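Local coordinates for glycosyl transferase (Staphylococcus aureus, PDB 5U02), which belongs to the TarS glycosyltransferase family and joins a helical linker to two all-beta, immunoglobulin-like C-terminal domains, assembled as three chains, at residues 165-170 / 190-195; 184-189 / 194-199; 235-240 / 256-261; 278-283 / 297-302. All coordinates share one frame; numbering follows the deposited sequence.

Interaction 1. Residues 165-170 / 190-195; sequences GHYDVR and ANKQYR
Backbones 165-170 and 190-195 do not pair directly: CA of V169 and CA of Y194 are 8.3 Å apart, since strands 168-175 and 193-199 are both partners of strand 181-190 in one antiparallel sheet. Segment 190-195 is the tip of a beta hairpin, a type II' turn from A190 to Q193. Within it, A190 N binds Q193 O and Q193 N binds A190 O, both at 2.9 Å. In this immunoglobulin-like domain the contact is a cluster of two tyrosines, a lysine and a valine. The phenol of Y167 reaches across, its CG set between the backbone N and the carbonyl carbon (chi1 53°), and ends at two polar groups of the hairpin. OH of Y167 and OH of Y194 share a hydrogen bond of 2.7 Å in which either may be the donor. OH of Y167 lies at the edge of the Y194 ring, near its plane. K192 runs extended as far as CE and then bends at chi4 (-68°), which brings NZ to OH of Y167 at 3.0 Å. I162 O takes a second bond from the same ammonium, so its charge is probably eased by two oxygens. Below the hydroxyls the packing is apolar. V169 meets both aromatics: CG1 lies in plane at the edge of the Y167 ring, while CG2 makes the close contact with Y194. F160 meets Y167 edge-to-face. At the outer end, G165 O accepts from Q220 of the second subunit. The closest carbon contact across the pair is V169 CG2 to Y194 CD2, 3.4 Å.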
loop_
_atom_site.group_PDB
_atom_site.type_symbol
_atom_site.label_atom_id
_atom_site.label_comp_id
_atom_site.label_asym_id
_atom_site.label_seq_id
_atom_site.Cartn_x
_atom_site.Cartn_y
_atom_site.Cartn_z
ATOM N N GLY A 165 -13.584 -1.291 1.398
ATOM C CA GLY A 165 -12.984 -1.874 0.221
ATOM C C GLY A 165 -13.053 -1.025 -1.034
ATOM O O GLY A 165 -12.258 -1.247 -1.952
ATOM N N HIS A 166 -13.977 -0.073 -1.106
ATOM C CA HIS A 166 -14.145 0.735 -2.305
ATOM C C HIS A 166 -13.459 2.089 -2.199
ATOM O O HIS A 166 -13.540 2.890 -3.135
ATOM C CB HIS A 166 -15.633 0.904 -2.613
ATOM C CG HIS A 166 -16.369 -0.395 -2.720
ATOM N ND1 HIS A 166 -16.176 -1.270 -3.767
ATOM C CD2 HIS A 166 -17.282 -0.976 -1.907
ATOM C CE1 HIS A 166 -16.941 -2.334 -3.596
ATOM N NE2 HIS A 166 -17.624 -2.180 -2.477
ATOM N N TYR A 167 -12.782 2.360 -1.086
ATOM C CA TYR A 167 -12.046 3.600 -0.897
ATOM C C TYR A 167 -10.667 3.272 -0.349
ATOM O O TYR A 167 -10.423 2.175 0.157
ATOM C CB TYR A 167 -12.786 4.556 0.050
ATOM C CG TYR A 167 -13.150 3.929 1.377
ATOM C CD1 TYR A 167 -12.321 4.071 2.478
ATOM C CD2 TYR A 167 -14.319 3.191 1.528
ATOM C CE1 TYR A 167 -12.641 3.497 3.694
ATOM C CE2 TYR A 167 -14.651 2.616 2.743
ATOM C CZ TYR A 167 -13.807 2.772 3.822
ATOM O OH TYR A 167 -14.126 2.202 5.032
ATOM N N ASP A 168 -9.758 4.234 -0.463
ATOM C CA ASP A 168 -8.428 4.126 0.115
ATOM C C ASP A 168 -8.270 5.164 1.215
ATOM O O ASP A 168 -8.901 6.226 1.184
ATOM C CB ASP A 168 -7.335 4.324 -0.941
ATOM C CG ASP A 168 -7.425 3.320 -2.075
ATOM O OD1 ASP A 168 -8.040 2.251 -1.886
ATOM O OD2 ASP A 168 -6.870 3.604 -3.156
ATOM N N VAL A 169 -7.426 4.850 2.195
ATOM C CA VAL A 169 -7.150 5.750 3.306
ATOM C C VAL A 169 -5.645 5.826 3.514
ATOM O O VAL A 169 -4.929 4.832 3.349
ATOM C CB VAL A 169 -7.863 5.315 4.609
ATOM C CG1 VAL A 169 -9.360 5.134 4.374
ATOM C CG2 VAL A 169 -7.256 4.048 5.176
ATOM N N ARG A 170 -5.166 7.020 3.851
ATOM C CA ARG A 170 -3.788 7.239 4.258
ATOM C C ARG A 170 -3.798 8.167 5.459
ATOM O O ARG A 170 -4.732 8.950 5.643
ATOM C CB ARG A 170 -2.931 7.860 3.142
ATOM C CG ARG A 170 -2.892 7.076 1.850
ATOM C CD ARG A 170 -1.766 7.561 0.941
ATOM N NE ARG A 170 -2.012 8.885 0.371
ATOM C CZ ARG A 170 -1.117 9.553 -0.354
ATOM N NH1 ARG A 170 0.078 9.019 -0.586
ATOM N NH2 ARG A 170 -1.410 10.752 -0.848
ATOM N N ALA A 190 -9.112 -3.742 10.346
ATOM C CA ALA A 190 -10.102 -4.713 10.787
ATOM C C ALA A 190 -11.462 -4.033 10.696
ATOM O O ALA A 190 -11.775 -3.152 11.508
ATOM C CB ALA A 190 -9.810 -5.193 12.205
ATOM N N ASN A 191 -12.255 -4.435 9.706
ATOM C CA ASN A 191 -13.501 -3.750 9.346
ATOM C C ASN A 191 -13.140 -2.276 9.130
ATOM O O ASN A 191 -12.217 -1.985 8.357
ATOM C CB ASN A 191 -14.562 -4.034 10.398
ATOM C CG ASN A 191 -15.004 -5.494 10.397
ATOM O OD1 ASN A 191 -15.920 -5.873 9.671
ATOM N ND2 ASN A 191 -14.353 -6.315 11.217
ATOM N N LYS A 192 -13.805 -1.330 9.792
ATOM C CA LYS A 192 -13.510 0.087 9.611
ATOM C C LYS A 192 -12.590 0.633 10.700
ATOM O O LYS A 192 -12.630 1.828 11.010
ATOM C CB LYS A 192 -14.804 0.895 9.543
ATOM C CG LYS A 192 -15.585 0.732 8.242
ATOM C CD LYS A 192 -16.904 1.485 8.331
ATOM C CE LYS A 192 -17.698 1.419 7.038
ATOM N NZ LYS A 192 -17.034 2.182 5.949
ATOM N N GLN A 193 -11.761 -0.224 11.288
ATOM C CA GLN A 193 -10.691 0.199 12.182
ATOM C C GLN A 193 -9.383 0.170 11.405
ATOM O O GLN A 193 -8.936 -0.901 10.990
ATOM C CB GLN A 193 -10.603 -0.714 13.403
ATOM C CG GLN A 193 -11.858 -0.761 14.245
ATOM C CD GLN A 193 -11.773 -1.825 15.310
ATOM O OE1 GLN A 193 -11.588 -1.525 16.485
ATOM N NE2 GLN A 193 -11.913 -3.079 14.904
ATOM N N TYR A 194 -8.767 1.334 11.223
ATOM C CA TYR A 194 -7.590 1.476 10.374
ATOM C C TYR A 194 -6.369 1.800 11.232
ATOM O O TYR A 194 -6.340 2.832 11.912
ATOM C CB TYR A 194 -7.832 2.553 9.315
ATOM C CG TYR A 194 -8.896 2.150 8.310
ATOM C CD1 TYR A 194 -10.249 2.336 8.581
ATOM C CD2 TYR A 194 -8.547 1.543 7.112
ATOM C CE1 TYR A 194 -11.220 1.951 7.673
ATOM C CE2 TYR A 194 -9.503 1.154 6.198
ATOM C CZ TYR A 194 -10.838 1.361 6.485
ATOM O OH TYR A 194 -11.809 0.980 5.590
ATOM N N ARG A 195 -5.362 0.925 11.183
ATOM C CA ARG A 195 -4.183 1.006 12.037
ATOM C C ARG A 195 -2.968 1.439 11.228
ATOM O O ARG A 195 -2.678 0.860 10.177
ATOM C CB ARG A 195 -3.908 -0.340 12.707
ATOM C CG ARG A 195 -2.558 -0.431 13.403
ATOM C CD ARG A 195 -2.419 -1.771 14.092
ATOM N NE ARG A 195 -3.412 -1.914 15.148
ATOM C CZ ARG A 195 -3.116 -2.066 16.432
ATOM N NH1 ARG A 195 -1.847 -2.127 16.815
ATOM N NH2 ARG A 195 -4.089 -2.179 17.324
#

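Interaction 2. Residues 184-189 / 194-199; sequences VPLSVN and YRFNIM
V184, L186 and Y194 bury the most surface in this hairpin contact between antiparallel strands 181-190 and 193-199. V184 turns CG1 toward the far end of the partner strand, where it meets I198 CG1 at 4.0 Å, the side chains crossing at about a right angle. L186 splits its branches between two rings. CG, trans to the backbone N (chi1 -179°), sends CD1 over the face of F196, a CH-pi contact with the carbon 4.1 Å from the centroid, while CD2 comes to the edge of the Y194 ring, 3.5 Å from CD2 of Y194. N189 lies alongside that tyrosine, its amide plane nearly parallel to the ring, and its ND2 bonds N191 O. S187 and V188 both face R195, a classic beta bulge. R195 O receives S187 N at 3.0 Å and, weakly, V188 N, and R195 N closes the pair on V188 O. The serine hydroxyl extends the strand pairing: S187 OG takes N197 N at 3.0 Å. The amide of N197 instead finds D202 of the second subunit. Polar bonds thus hold the bulge; V188 and R195 take one face, while V184, L186, Y194 and F196 take the other, both rings packing on V169 of strand 168-175.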
loop_
_atom_site.group_PDB
_atom_site.type_symbol
_atom_site.label_atom_id
_atom_site.label_comp_id
_atom_site.label_asym_id
_atom_site.label_seq_id
_atom_site.Cartn_x
_atom_site.Cartn_y
_atom_site.Cartn_z
ATOM N N VAL A 184 1.447 8.376 5.422
ATOM C CA VAL A 184 1.798 7.069 5.969
ATOM C C VAL A 184 0.788 6.052 5.451
ATOM O O VAL A 184 -0.420 6.233 5.647
ATOM C CB VAL A 184 1.815 7.083 7.505
ATOM C CG1 VAL A 184 2.295 5.740 8.028
ATOM C CG2 VAL A 184 2.686 8.212 8.016
ATOM N N PRO A 185 1.226 4.980 4.798
ATOM C CA PRO A 185 0.283 3.971 4.304
ATOM C C PRO A 185 -0.378 3.202 5.441
ATOM O O PRO A 185 0.127 3.115 6.561
ATOM C CB PRO A 185 1.159 3.042 3.457
ATOM C CG PRO A 185 2.563 3.321 3.897
ATOM C CD PRO A 185 2.601 4.740 4.338
ATOM N N LEU A 186 -1.532 2.631 5.123
ATOM C CA LEU A 186 -2.243 1.772 6.059
ATOM C C LEU A 186 -1.438 0.506 6.344
ATOM O O LEU A 186 -0.906 -0.121 5.427
ATOM C CB LEU A 186 -3.611 1.413 5.481
ATOM C CG LEU A 186 -4.558 0.542 6.301
ATOM C CD1 LEU A 186 -4.961 1.242 7.576
ATOM C CD2 LEU A 186 -5.779 0.189 5.471
ATOM N N SER A 187 -1.349 0.130 7.621
ATOM C CA SER A 187 -0.612 -1.072 8.003
ATOM C C SER A 187 -1.505 -2.305 8.030
ATOM O O SER A 187 -1.078 -3.386 7.615
ATOM C CB SER A 187 0.038 -0.887 9.375
ATOM O OG SER A 187 1.011 0.147 9.342
ATOM N N VAL A 188 -2.739 -2.153 8.509
ATOM C CA VAL A 188 -3.726 -3.225 8.570
ATOM C C VAL A 188 -5.062 -2.577 8.903
ATOM O O VAL A 188 -5.105 -1.521 9.543
ATOM C CB VAL A 188 -3.342 -4.291 9.620
ATOM C CG1 VAL A 188 -3.419 -3.710 11.034
ATOM C CG2 VAL A 188 -4.225 -5.522 9.502
ATOM N N ASN A 189 -6.165 -3.186 8.476
ATOM C CA ASN A 189 -7.460 -2.710 8.933
ATOM C C ASN A 189 -8.360 -3.890 9.258
ATOM O O ASN A 189 -8.335 -4.917 8.575
ATOM C CB ASN A 189 -8.126 -1.761 7.916
ATOM C CG ASN A 189 -8.583 -2.456 6.659
ATOM O OD1 ASN A 189 -7.787 -2.719 5.756
ATOM N ND2 ASN A 189 -9.884 -2.716 6.569
ATOM N N TYR A 194 -8.767 1.334 11.223
ATOM C CA TYR A 194 -7.590 1.476 10.374
ATOM C C TYR A 194 -6.369 1.800 11.232
ATOM O O TYR A 194 -6.340 2.832 11.912
ATOM C CB TYR A 194 -7.832 2.553 9.315
ATOM C CG TYR A 194 -8.896 2.150 8.310
ATOM C CD1 TYR A 194 -10.249 2.336 8.581
ATOM C CD2 TYR A 194 -8.547 1.543 7.112
ATOM C CE1 TYR A 194 -11.220 1.951 7.673
ATOM C CE2 TYR A 194 -9.503 1.154 6.198
ATOM C CZ TYR A 194 -10.838 1.361 6.485
ATOM O OH TYR A 194 -11.809 0.980 5.590
ATOM N N ARG A 195 -5.362 0.925 11.183
ATOM C CA ARG A 195 -4.183 1.006 12.037
ATOM C C ARG A 195 -2.968 1.439 11.228
ATOM O O ARG A 195 -2.678 0.860 10.177
ATOM C CB ARG A 195 -3.908 -0.340 12.707
ATOM C CG ARG A 195 -2.558 -0.431 13.403
ATOM C CD ARG A 195 -2.419 -1.771 14.092
ATOM N NE ARG A 195 -3.412 -1.914 15.148
ATOM C CZ ARG A 195 -3.116 -2.066 16.432
ATOM N NH1 ARG A 195 -1.847 -2.127 16.815
ATOM N NH2 ARG A 195 -4.089 -2.179 17.324
ATOM N N PHE A 196 -2.251 2.438 11.732
ATOM C CA PHE A 196 -1.075 2.983 11.066
ATOM C C PHE A 196 0.125 2.856 11.994
ATOM O O PHE A 196 0.080 3.323 13.139
ATOM C CB PHE A 196 -1.295 4.445 10.667
ATOM C CG PHE A 196 -2.407 4.647 9.674
ATOM C CD1 PHE A 196 -3.729 4.760 10.091
ATOM C CD2 PHE A 196 -2.127 4.699 8.318
ATOM C CE1 PHE A 196 -4.752 4.944 9.167
ATOM C CE2 PHE A 196 -3.134 4.875 7.393
ATOM C CZ PHE A 196 -4.450 4.999 7.814
ATOM N N ASN A 197 1.186 2.206 11.505
ATOM C CA ASN A 197 2.485 2.181 12.171
ATOM C C ASN A 197 3.346 3.267 11.539
ATOM O O ASN A 197 3.726 3.155 10.369
ATOM C CB ASN A 197 3.160 0.817 12.033
ATOM C CG ASN A 197 2.347 -0.308 12.643
ATOM O OD1 ASN A 197 1.664 -0.127 13.647
ATOM N ND2 ASN A 197 2.417 -1.483 12.030
ATOM N N ILE A 198 3.642 4.314 12.303
ATOM C CA ILE A 198 4.484 5.416 11.853
ATOM C C ILE A 198 5.873 5.183 12.432
ATOM O O ILE A 198 6.138 5.514 13.592
ATOM C CB ILE A 198 3.935 6.774 12.290
ATOM C CG1 ILE A 198 2.500 6.974 11.813
ATOM C CG2 ILE A 198 4.821 7.890 11.776
ATOM C CD1 ILE A 198 1.826 8.104 12.533
ATOM N N MET A 199 6.764 4.627 11.619
ATOM C CA MET A 199 8.130 4.351 12.043
ATOM C C MET A 199 8.933 5.648 12.049
ATOM O O MET A 199 9.080 6.297 11.008
ATOM C CB MET A 199 8.762 3.324 11.108
ATOM C CG MET A 199 7.830 2.179 10.764
ATOM S SD MET A 199 7.218 1.358 12.239
ATOM C CE MET A 199 8.709 0.548 12.793
#

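Interaction 3. Residues 235-240 / 256-261; sequences NKYAYT and LTPYFT
Y237 lies in the loop after strand 224-229 and reaches across to strand 252-260, where its side chain meets F260 and P258. The backbones stay well apart, with Y237 CA and Y259 CA 9.6 Å from each other, so the contact is made by side chains and one water. Y237 swings CG trans to its own N (chi1 -175°), which carries the ring toward the strand. F260 has CG beside its backbone N, trans to the carbonyl carbon (chi1 -61°), and its ring comes up edge-on. The result is a T-shaped stack: the CE2-CZ edge of F260 points at the face of Y237, the planes stand at 85°, and the centroids are 5.0 Å apart. The edge sits off centre, near the CB end of the tyrosine, so the nearest carbons are Y237 CG and F260 CE2 at 3.6 Å. On the opposite face, Y239 N lies over the rim of the same ring. Farther out, the phenol oxygen rests on the proline: Y237 OH is 3.4 Å from P258 CB, the two side chains crossing nearly at right angles. The same hydroxyl donates to a water at 2.7 Å, and that water passes a hydrogen to P258 O at 2.9 Å. The tyrosine tip is therefore tied to the strand backbone without touching it. F146 of strand 138-146 packs on both Y237 and P258, and R234 makes a cation-pi contact with F260. The whole is a loop packed on a strand of the immunoglobulin-like beta domain through a T-shaped pair, one ring from each.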
loop_
_atom_site.group_PDB
_atom_site.type_symbol
_atom_site.label_atom_id
_atom_site.label_comp_id
_atom_site.label_asym_id
_atom_site.label_seq_id
_atom_site.Cartn_x
_atom_site.Cartn_y
_atom_site.Cartn_z
ATOM N N ASN A 235 -10.907 7.833 22.026
ATOM C CA ASN A 235 -10.817 7.235 23.345
ATOM C C ASN A 235 -9.854 8.053 24.201
ATOM O O ASN A 235 -9.061 8.853 23.695
ATOM C CB ASN A 235 -10.350 5.780 23.259
ATOM C CG ASN A 235 -11.444 4.842 22.791
ATOM O OD1 ASN A 235 -12.622 5.065 23.058
ATOM N ND2 ASN A 235 -11.055 3.776 22.096
ATOM N N LYS A 236 -9.934 7.847 25.511
ATOM C CA LYS A 236 -9.122 8.628 26.433
ATOM C C LYS A 236 -7.641 8.467 26.108
ATOM O O LYS A 236 -7.139 7.346 25.985
ATOM C CB LYS A 236 -9.406 8.203 27.876
ATOM C CG LYS A 236 -8.863 9.165 28.925
ATOM C CD LYS A 236 -9.077 8.626 30.333
ATOM C CE LYS A 236 -8.684 9.650 31.390
ATOM N NZ LYS A 236 -8.974 9.171 32.777
ATOM N N TYR A 237 -6.954 9.598 25.938
ATOM C CA TYR A 237 -5.525 9.584 25.651
ATOM C C TYR A 237 -4.775 8.895 26.783
ATOM O O TYR A 237 -5.000 9.188 27.963
ATOM C CB TYR A 237 -5.027 11.015 25.457
ATOM C CG TYR A 237 -3.576 11.150 25.033
ATOM C CD1 TYR A 237 -3.131 10.635 23.819
ATOM C CD2 TYR A 237 -2.664 11.831 25.830
ATOM C CE1 TYR A 237 -1.813 10.777 23.426
ATOM C CE2 TYR A 237 -1.346 11.981 25.439
ATOM C CZ TYR A 237 -0.927 11.453 24.241
ATOM O OH TYR A 237 0.384 11.601 23.861
ATOM N N ALA A 238 -3.888 7.967 26.421
ATOM C CA ALA A 238 -3.347 7.016 27.384
ATOM C C ALA A 238 -2.170 7.555 28.188
ATOM O O ALA A 238 -1.712 6.868 29.106
ATOM C CB ALA A 238 -2.928 5.733 26.661
ATOM N N TYR A 239 -1.673 8.751 27.884
ATOM C CA TYR A 239 -0.508 9.301 28.559
ATOM C C TYR A 239 -0.848 10.628 29.226
ATOM O O TYR A 239 -1.795 11.321 28.840
ATOM C CB TYR A 239 0.654 9.511 27.579
ATOM C CG TYR A 239 0.978 8.294 26.746
ATOM C CD1 TYR A 239 1.849 7.322 27.213
ATOM C CD2 TYR A 239 0.404 8.115 25.496
ATOM C CE1 TYR A 239 2.142 6.202 26.458
ATOM C CE2 TYR A 239 0.691 6.998 24.735
ATOM C CZ TYR A 239 1.562 6.049 25.220
ATOM O OH TYR A 239 1.848 4.939 24.461
ATOM N N THR A 240 -0.058 10.971 30.242
ATOM C CA THR A 240 -0.069 12.326 30.776
ATOM C C THR A 240 0.329 13.313 29.684
ATOM O O THR A 240 1.160 13.013 28.820
ATOM C CB THR A 240 0.900 12.439 31.958
ATOM O OG1 THR A 240 0.597 11.425 32.926
ATOM C CG2 THR A 240 0.800 13.808 32.616
ATOM N N LEU A 256 9.605 14.570 20.300
ATOM C CA LEU A 256 8.367 14.517 19.529
ATOM C C LEU A 256 7.244 14.397 20.549
ATOM O O LEU A 256 7.178 13.410 21.293
ATOM C CB LEU A 256 8.366 13.346 18.548
ATOM C CG LEU A 256 7.179 13.174 17.600
ATOM C CD1 LEU A 256 7.041 14.400 16.732
ATOM C CD2 LEU A 256 7.328 11.928 16.723
ATOM N N THR A 257 6.384 15.407 20.606
ATOM C CA THR A 257 5.382 15.524 21.666
ATOM C C THR A 257 3.989 15.554 21.062
ATOM O O THR A 257 3.614 16.565 20.437
ATOM C CB THR A 257 5.622 16.788 22.497
ATOM O OG1 THR A 257 6.960 16.786 23.010
ATOM C CG2 THR A 257 4.638 16.867 23.662
ATOM N N PRO A 258 3.197 14.492 21.193
ATOM C CA PRO A 258 1.780 14.592 20.834
ATOM C C PRO A 258 1.057 15.525 21.788
ATOM O O PRO A 258 1.382 15.610 22.975
ATOM C CB PRO A 258 1.266 13.152 20.972
ATOM C CG PRO A 258 2.498 12.294 20.914
ATOM C CD PRO A 258 3.583 13.116 21.547
ATOM N N TYR A 259 0.066 16.233 21.255
ATOM C CA TYR A 259 -0.753 17.116 22.075
ATOM C C TYR A 259 -2.029 17.420 21.311
ATOM O O TYR A 259 -2.171 17.076 20.134
ATOM C CB TYR A 259 -0.007 18.406 22.437
ATOM C CG TYR A 259 0.240 19.293 21.240
ATOM C CD1 TYR A 259 1.228 18.978 20.317
ATOM C CD2 TYR A 259 -0.510 20.441 21.025
ATOM C CE1 TYR A 259 1.460 19.778 19.202
ATOM C CE2 TYR A 259 -0.283 21.249 19.917
ATOM C CZ TYR A 259 0.702 20.916 19.011
ATOM O OH TYR A 259 0.912 21.733 17.916
ATOM N N PHE A 260 -2.952 18.085 21.998
ATOM C CA PHE A 260 -4.275 18.380 21.474
ATOM C C PHE A 260 -4.463 19.886 21.406
ATOM O O PHE A 260 -4.114 20.604 22.348
ATOM C CB PHE A 260 -5.351 17.723 22.341
ATOM C CG PHE A 260 -5.236 16.227 22.393
ATOM C CD1 PHE A 260 -5.769 15.442 21.383
ATOM C CD2 PHE A 260 -4.562 15.606 23.430
ATOM C CE1 PHE A 260 -5.645 14.061 21.418
ATOM C CE2 PHE A 260 -4.443 14.230 23.475
ATOM C CZ PHE A 260 -4.987 13.455 22.469
ATOM N N THR A 261 -5.007 20.355 20.289
ATOM C CA THR A 261 -5.070 21.780 20.025
ATOM C C THR A 261 -6.136 22.446 20.886
ATOM O O THR A 261 -7.101 21.824 21.333
ATOM C CB THR A 261 -5.352 22.044 18.545
ATOM O OG1 THR A 261 -6.580 21.405 18.166
ATOM C CG2 THR A 261 -4.211 21.514 17.690
HETATM O O HOH W 1 1.715 13.605 25.054
#

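Interaction 4. Residues 278-283 / 297-302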
loop_
_atom_site.group_PDB
_atom_site.type_symbol
_atom_site.label_atom_id
_atom_site.label_comp_id
_atom_site.label_asym_id
_atom_site.label_seq_id
_atom_site.Cartn_x
_atom_site.Cartn_y
_atom_site.Cartn_z
ATOM N N ASP A 278 19.648 18.415 30.021
ATOM C CA ASP A 278 18.661 19.290 30.650
ATOM C C ASP A 278 17.287 18.644 30.771
ATOM O O ASP A 278 16.479 19.094 31.589
ATOM C CB ASP A 278 18.521 20.596 29.862
ATOM C CG ASP A 278 19.654 21.557 30.129
ATOM O OD1 ASP A 278 20.392 21.337 31.111
ATOM O OD2 ASP A 278 19.806 22.532 29.365
ATOM N N SER A 279 16.999 17.612 29.979
ATOM C CA SER A 279 15.665 17.030 29.935
ATOM C C SER A 279 15.570 15.663 30.586
ATOM O O SER A 279 14.506 15.312 31.096
ATOM C CB SER A 279 15.186 16.907 28.483
ATOM O OG SER A 279 15.155 18.169 27.851
ATOM N N ILE A 280 16.646 14.885 30.566
ATOM C CA ILE A 280 16.630 13.502 31.026
ATOM C C ILE A 280 17.883 13.263 31.848
ATOM O O ILE A 280 18.994 13.560 31.395
ATOM C CB ILE A 280 16.549 12.511 29.848
ATOM C CG1 ILE A 280 15.233 12.701 29.083
ATOM C CG2 ILE A 280 16.690 11.078 30.336
ATOM C CD1 ILE A 280 15.110 11.849 27.852
ATOM N N SER A 281 17.709 12.752 33.061
ATOM C CA SER A 281 18.828 12.386 33.908
ATOM C C SER A 281 19.081 10.892 33.782
ATOM O O SER A 281 18.162 10.108 33.535
ATOM C CB SER A 281 18.563 12.746 35.371
ATOM O OG SER A 281 17.601 11.874 35.935
ATOM N N MET A 282 20.344 10.510 33.942
ATOM C CA MET A 282 20.760 9.115 33.894
ATOM C C MET A 282 21.527 8.821 35.171
ATOM O O MET A 282 22.534 9.480 35.454
ATOM C CB MET A 282 21.617 8.836 32.656
ATOM C CG MET A 282 22.101 7.403 32.533
ATOM S SD MET A 282 22.880 7.065 30.932
ATOM C CE MET A 282 24.160 8.316 30.896
ATOM N N LYS A 283 21.040 7.861 35.954
ATOM C CA LYS A 283 21.652 7.542 37.233
ATOM C C LYS A 283 21.743 6.034 37.404
ATOM O O LYS A 283 21.035 5.263 36.748
ATOM C CB LYS A 283 20.871 8.145 38.408
ATOM C CG LYS A 283 20.754 9.661 38.382
ATOM C CD LYS A 283 20.001 10.157 39.609
ATOM C CE LYS A 283 19.087 11.323 39.273
ATOM N NZ LYS A 283 17.924 11.410 40.209
ATOM N N ARG A 297 8.951 16.251 31.678
ATOM C CA ARG A 297 7.874 15.518 31.038
ATOM C C ARG A 297 8.314 14.066 30.939
ATOM O O ARG A 297 9.504 13.755 31.034
ATOM C CB ARG A 297 7.550 16.096 29.656
ATOM C CG ARG A 297 8.675 15.900 28.643
ATOM C CD ARG A 297 8.433 16.662 27.346
ATOM N NE ARG A 297 8.881 18.051 27.411
ATOM C CZ ARG A 297 8.083 19.105 27.285
ATOM N NH1 ARG A 297 6.782 18.943 27.084
ATOM N NH2 ARG A 297 8.590 20.324 27.357
ATOM N N GLY A 298 7.347 13.176 30.765
ATOM C CA GLY A 298 7.679 11.782 30.583
ATOM C C GLY A 298 8.207 11.509 29.187
ATOM O O GLY A 298 7.825 12.157 28.213
ATOM N N TYR A 299 9.112 10.535 29.102
ATOM C CA TYR A 299 9.623 10.022 27.839
ATOM C C TYR A 299 9.362 8.525 27.779
ATOM O O TYR A 299 9.727 7.790 28.705
ATOM C CB TYR A 299 11.121 10.307 27.684
ATOM C CG TYR A 299 11.425 11.707 27.212
ATOM C CD1 TYR A 299 11.514 12.767 28.116
ATOM C CD2 TYR A 299 11.623 11.973 25.864
ATOM C CE1 TYR A 299 11.788 14.050 27.684
ATOM C CE2 TYR A 299 11.899 13.253 25.424
ATOM C CZ TYR A 299 11.981 14.286 26.337
ATOM O OH TYR A 299 12.254 15.561 25.899
ATOM N N VAL A 300 8.728 8.077 26.700
ATOM C CA VAL A 300 8.372 6.676 26.532
ATOM C C VAL A 300 9.382 6.029 25.595
ATOM O O VAL A 300 9.659 6.552 24.507
ATOM C CB VAL A 300 6.938 6.518 25.996
ATOM C CG1 VAL A 300 5.935 6.652 27.131
ATOM C CG2 VAL A 300 6.653 7.540 24.903
ATOM N N PHE A 301 9.938 4.898 26.024
ATOM C CA PHE A 301 10.880 4.127 25.232
ATOM C C PHE A 301 10.306 2.742 24.983
ATOM O O PHE A 301 9.509 2.229 25.779
ATOM C CB PHE A 301 12.246 4.017 25.933
ATOM C CG PHE A 301 12.987 5.324 26.030
ATOM C CD1 PHE A 301 12.703 6.225 27.044
ATOM C CD2 PHE A 301 13.963 5.650 25.100
ATOM C CE1 PHE A 301 13.381 7.430 27.129
ATOM C CE2 PHE A 301 14.644 6.852 25.178
ATOM C CZ PHE A 301 14.355 7.745 26.198
ATOM N N GLU A 302 10.711 2.141 23.867
ATOM C CA GLU A 302 10.283 0.784 23.559
ATOM C C GLU A 302 10.893 -0.195 24.555
ATOM O O GLU A 302 12.097 -0.159 24.825
ATOM C CB GLU A 302 10.682 0.412 22.132
ATOM C CG GLU A 302 12.103 0.807 21.758
ATOM C CD GLU A 302 12.606 0.110 20.497
ATOM O OE1 GLU A 302 13.726 0.435 20.051
ATOM O OE2 GLU A 302 11.894 -0.766 19.960
HETATM O O HOH W 2 11.984 17.896 27.747
#
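I280 packs on the face of the Y299 ring: its CD1 stands over the centre of the ring, a CH-pi contact with the carbon 3.8 Å from the centroid and 13° off the ring normal. CG1 follows at the CD1 side of the ring, and the same methyl lies more loosely at the edge of F301, CD1 to CZ at 4.5 Å. The isoleucine is extended beyond CB (chi2 176°), which lets the methyl reach both rings. A water completes the shell, joined to Y299 OH at 3.0 Å, to S279 OG at 3.2 Å and to R297 NE at 3.1 Å; toward the arginine it is the acceptor, and it lies in the plane of the guanidinium. Outward, the turn from helix 276-279 into strand 280-285 presents S279 and I280 together. Segment 297-302 is fixed by Q321, which pairs with Y299 O and F301 N, and by backbone bonds of G298 and V300 to S244. R297 also forms a salt bridge with E242. Apolar contact dominates the middle, whereas one water brings the hydroxyls and the arginine together at the rim; the polar atoms are joined there through that water, and E242 probably offsets part of the arginine's charge.

In the fold
Interactions 1 and 2 are one neighbourhood: their centres are about 10 Å apart, they share Y194 and R195 on strand 193-199, and V169 CG2 touches L186 CD2 (4.1 Å). Both come before interaction 3, which reaches the same antiparallel sheet through strand 252-260, its centre about 18 Å from that of interaction 2. Interaction 4 follows last, in the second C-terminal domain, its centre about 17 Å from that of interaction 3; the two meet through Y239 and V300. The series thus runs from the hairpin, where two contacts also meet the second subunit, to the junction of the two C-terminal domains, where interactions 3 and 4 touch no other chain.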